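Local coordinates for putative peptidoglycan-binding/hydrolysing protein (Peptoclostridium difficile, PDB 5TV7) that probably binds peptidoglycan through its C-terminal domain and may take part in cell-wall hydrolysis, and here holds glutamine hydroxamate in a pocket of that domain, at residues S148-K151 / A157-I160; Y153-D158 / G162-D167. All coordinates share one frame; numbering follows the deposited sequence.

Contact 1 of 2, residues S148-K151 / A157-I160; sequences SFQK and ADGI. With HGA (glutamine hydroxamate), chain C.
Q150 reaches out of helix 140-152 and presses its carboxamide into the loop A157-I160, where both ends of the amide find backbone or carboxylate partners. Q150 OE1 accepts a hydrogen bond from G159 N at 3.0 Å; the donor lies in the carbonyl plane, on a lone pair, with an N-H...O angle of 155°. On the other branch, Q150 NE2 makes two weak bonds, to I160 O at 3.0 Å and to D158 OD1 at 3.3 Å, and also donates to T165 OG1, so this buried amide is fixed in its flip. The torsions deliver it there: CG stands beside the backbone N (chi1 -72°), and the chain then runs out extended. D158 meets the glutamine at about a right angle, amide and carboxylate planes 53° apart. D158 OD1 also accepts from I160 N at 3.0 Å, approached from above the carboxylate plane, which closes an Asx turn.

Against this polar, close-fitting end, the other side is apolar and opens outward. The A157 methyl, CB, rests 3.7 Å from K151 CG and packs beside Q150 CB; the looseness begins beyond it, where the extended lysine belongs to the exposed side of the contact.

The loop so shaped presents two acceptors to glutamine hydroxamate: ligand N bonds to I160 O (2.9 Å) and D158 OD2 (3.0 Å), and the nearby carboxylate would be expected to stabilise a positive charge on it. Q150, itself lining the pocket, holds the loop that forms the amino-group end of the ligand site in this putative peptidoglycan-binding domain.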
# COMPACT_ATOMS: atom_id res chain seq x y z
N SER A 148 4.27 13.51 -2.04
CA SER A 148 3.05 14.23 -2.45
C SER A 148 2.03 14.32 -1.32
O SER A 148 1.42 15.37 -1.10
CB SER A 148 2.39 13.54 -3.65
OG SER A 148 3.20 13.63 -4.80
N PHE A 149 1.82 13.20 -0.65
CA PHE A 149 0.93 13.12 0.49
C PHE A 149 1.37 14.07 1.58
O PHE A 149 0.57 14.82 2.12
CB PHE A 149 0.87 11.68 1.03
CG PHE A 149 0.11 11.54 2.32
CD1 PHE A 149 -1.27 11.47 2.32
CD2 PHE A 149 0.77 11.46 3.53
CE1 PHE A 149 -1.99 11.33 3.51
CE2 PHE A 149 0.08 11.31 4.72
CZ PHE A 149 -1.30 11.25 4.72
N GLN A 150 2.65 14.05 1.89
CA GLN A 150 3.19 14.93 2.92
C GLN A 150 3.00 16.40 2.56
O GLN A 150 2.63 17.22 3.42
CB GLN A 150 4.66 14.60 3.18
CG GLN A 150 4.83 13.30 3.92
CD GLN A 150 6.24 12.76 3.90
OE1 GLN A 150 7.01 13.03 2.99
NE2 GLN A 150 6.55 11.93 4.89
N LYS A 151 3.23 16.75 1.29
CA LYS A 151 3.02 18.14 0.87
C LYS A 151 1.55 18.51 0.97
O LYS A 151 1.21 19.57 1.48
CB LYS A 151 3.53 18.38 -0.54
CG LYS A 151 5.05 18.42 -0.63
CD LYS A 151 5.51 18.54 -2.08
CE LYS A 151 7.02 18.71 -2.19
NZ LYS A 151 7.44 18.75 -3.62
N ALA A 157 8.08 16.92 3.90
CA ALA A 157 8.08 16.05 2.74
C ALA A 157 9.41 15.36 2.52
O ALA A 157 10.06 15.55 1.50
CB ALA A 157 7.66 16.84 1.52
N ASP A 158 9.80 14.54 3.49
CA ASP A 158 11.08 13.82 3.42
C ASP A 158 10.97 12.43 2.77
O ASP A 158 11.98 11.74 2.64
CB ASP A 158 11.71 13.71 4.81
CG ASP A 158 10.80 13.02 5.83
OD1 ASP A 158 9.74 12.49 5.43
OD2 ASP A 158 11.16 13.00 7.03
N GLY A 159 9.76 12.01 2.39
CA GLY A 159 9.55 10.71 1.77
C GLY A 159 9.68 9.54 2.73
O GLY A 159 9.70 8.40 2.30
N ILE A 160 9.74 9.83 4.02
CA ILE A 160 9.88 8.81 5.04
C ILE A 160 8.59 8.69 5.82
O ILE A 160 8.00 9.68 6.25
CB ILE A 160 11.05 9.16 5.97
CG1 ILE A 160 12.35 9.19 5.16
CG2 ILE A 160 11.15 8.16 7.12
CD1 ILE A 160 13.57 9.47 5.97
N HGA C . 8.63 11.79 8.10
CA HGA C . 8.73 11.30 9.47
CB HGA C . 9.68 12.22 10.25
CG HGA C . 10.45 11.50 11.36
CD HGA C . 11.53 10.59 10.82
OE1 HGA C . 11.49 9.40 11.08
NE2 HGA C . 12.50 11.13 10.07
OZ2 HGA C . 13.50 10.34 9.51
C HGA C . 7.36 11.23 10.09
O HGA C . 6.38 11.06 9.33
OXT HGA C . 7.22 11.32 11.33

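Contact 2 of 2, residues Y153-D158 / G162-D167; sequences YGLSAD and GPATWD. With HGA (glutamine hydroxamate), chain C.
L155 points at helix 163-173 and its side chain crosses that of T165 obliquely, the leucine's two methyls dividing the neighbouring helix between them. L155 CD1 lies 3.7 Å from T165 OG1 and nearly as close to the threonine CA, while L155 CD2 approaches the methyl CB of A164 at 4.1 Å. With CG beside the backbone N (chi1 -61°), the branched end of L155 is directed at the first turn of helix 163-173, and no hydrogen bond joins the segments. F149 and Q150 of helix 140-152 and K168 also touch this leucine, which therefore fills the angle between the two helices.

The polar branch of T165 has a different task. Its chi1 of -61° places OG1 next to the threonine's own backbone N, and both donate to one oxygen of glutamine hydroxamate: T165 OG1 to ligand O at 2.7 Å and T165 N to the same atom at 2.9 Å. G162 N adds a weak bond to it, and A164 N holds the second carboxylate oxygen, OXT, at 3.1 Å. A164 CB lies 3.6 Å from ligand OXT, so this methyl borders the ligand as well as L155. The carboxylate sits at the beginning of the helix, where the first-turn amide hydrogens and the helix dipole would be expected to stabilise its charge.

Before L155, G154 serves as the C-prime residue of the Schellman motif ending helix 140-152. The loop then leads to G162, at the N-cap position of helix 163-173, and this helix N-terminus is an anion-binding site, here for the α-carboxylate of the ligand.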
# COMPACT_ATOMS: atom_id res chain seq x y z
N TYR A 153 -0.73 17.42 2.98
CA TYR A 153 -1.18 17.58 4.36
C TYR A 153 -0.31 18.39 5.31
O TYR A 153 -0.51 18.35 6.51
CB TYR A 153 -1.54 16.20 4.93
CG TYR A 153 -2.70 15.63 4.18
CD1 TYR A 153 -3.98 16.13 4.38
CD2 TYR A 153 -2.52 14.63 3.22
CE1 TYR A 153 -5.05 15.65 3.67
CE2 TYR A 153 -3.59 14.13 2.50
CZ TYR A 153 -4.85 14.65 2.73
OH TYR A 153 -5.93 14.18 2.03
N GLY A 154 0.64 19.14 4.78
CA GLY A 154 1.48 20.00 5.61
C GLY A 154 2.51 19.31 6.49
O GLY A 154 2.97 19.90 7.48
N LEU A 155 2.87 18.08 6.13
CA LEU A 155 3.91 17.34 6.83
C LEU A 155 5.23 17.61 6.11
O LEU A 155 5.24 17.97 4.94
CB LEU A 155 3.63 15.83 6.76
CG LEU A 155 2.32 15.34 7.40
CD1 LEU A 155 2.08 13.87 7.07
CD2 LEU A 155 2.31 15.55 8.90
N SER A 156 6.35 17.46 6.82
CA SER A 156 7.66 17.57 6.20
C SER A 156 7.74 16.49 5.11
O SER A 156 7.45 15.31 5.34
CB SER A 156 8.78 17.39 7.23
OG SER A 156 8.88 18.54 8.03
N ALA A 157 8.08 16.92 3.90
CA ALA A 157 8.08 16.05 2.74
C ALA A 157 9.41 15.36 2.52
O ALA A 157 10.06 15.55 1.50
CB ALA A 157 7.66 16.84 1.52
N ASP A 158 9.80 14.54 3.49
CA ASP A 158 11.08 13.82 3.42
C ASP A 158 10.97 12.43 2.77
O ASP A 158 11.98 11.74 2.64
CB ASP A 158 11.71 13.71 4.81
CG ASP A 158 10.80 13.02 5.83
OD1 ASP A 158 9.74 12.49 5.43
OD2 ASP A 158 11.16 13.00 7.03
N GLY A 162 7.12 7.98 9.05
CA GLY A 162 7.37 7.89 10.47
C GLY A 162 6.07 8.21 11.18
O GLY A 162 5.01 8.30 10.55
N PRO A 163 6.14 8.41 12.49
CA PRO A 163 4.96 8.66 13.33
C PRO A 163 3.95 9.67 12.82
O PRO A 163 2.76 9.37 12.79
CB PRO A 163 5.59 9.16 14.65
CG PRO A 163 6.87 8.39 14.73
CD PRO A 163 7.36 8.21 13.31
N ALA A 164 4.40 10.86 12.41
CA ALA A 164 3.47 11.89 11.94
C ALA A 164 2.75 11.47 10.66
O ALA A 164 1.56 11.72 10.50
CB ALA A 164 4.19 13.21 11.73
N THR A 165 3.48 10.84 9.74
CA THR A 165 2.88 10.42 8.47
C THR A 165 1.92 9.24 8.68
O THR A 165 0.86 9.20 8.06
CB THR A 165 3.97 10.12 7.42
OG1 THR A 165 4.73 11.31 7.19
CG2 THR A 165 3.35 9.66 6.09
N TRP A 166 2.27 8.31 9.58
CA TRP A 166 1.37 7.18 9.89
C TRP A 166 0.09 7.70 10.48
O TRP A 166 -0.98 7.24 10.12
CB TRP A 166 1.96 6.23 10.91
CG TRP A 166 3.01 5.30 10.44
CD1 TRP A 166 4.28 5.20 10.93
CD2 TRP A 166 2.89 4.30 9.43
NE1 TRP A 166 4.95 4.18 10.29
CE2 TRP A 166 4.12 3.62 9.36
CE3 TRP A 166 1.85 3.91 8.57
CZ2 TRP A 166 4.35 2.58 8.46
CZ3 TRP A 166 2.08 2.86 7.68
CH2 TRP A 166 3.32 2.21 7.63
N ASP A 167 0.21 8.67 11.38
CA ASP A 167 -0.94 9.24 12.06
C ASP A 167 -1.91 9.87 11.07
O ASP A 167 -3.13 9.65 11.15
CB ASP A 167 -0.47 10.29 13.06
CG ASP A 167 -1.62 10.97 13.78
OD1 ASP A 167 -2.30 10.33 14.60
OD2 ASP A 167 -1.82 12.18 13.53
N HGA C . 8.63 11.79 8.10
CA HGA C . 8.73 11.30 9.47
CB HGA C . 9.68 12.22 10.25
CG HGA C . 10.45 11.50 11.36
CD HGA C . 11.53 10.59 10.82
OE1 HGA C . 11.49 9.40 11.08
NE2 HGA C . 12.50 11.13 10.07
OZ2 HGA C . 13.50 10.34 9.51
C HGA C . 7.36 11.23 10.09
O HGA C . 6.38 11.06 9.33
OXT HGA C . 7.22 11.32 11.33

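In the fold
Contacts 1 and 2 interleave along the chain, share A157 and D158, and have centres 6 Å apart. Q150 ties them together: its NE2 is 3.0 Å from T165 OG1, and Q150 O lies 2.9 Å from L155 N, a probable hydrogen bond joining the end of helix 140-152 to the loop. Around the ligand's amino-acid head the work is divided. I160 of contact 1 and the shared D158 accept from the amino group, while the helix start of contact 2 donates to the carboxylate. V108, which touches I160, also belongs to the pocket. All four segments lie within a single putative peptidoglycan-binding domain.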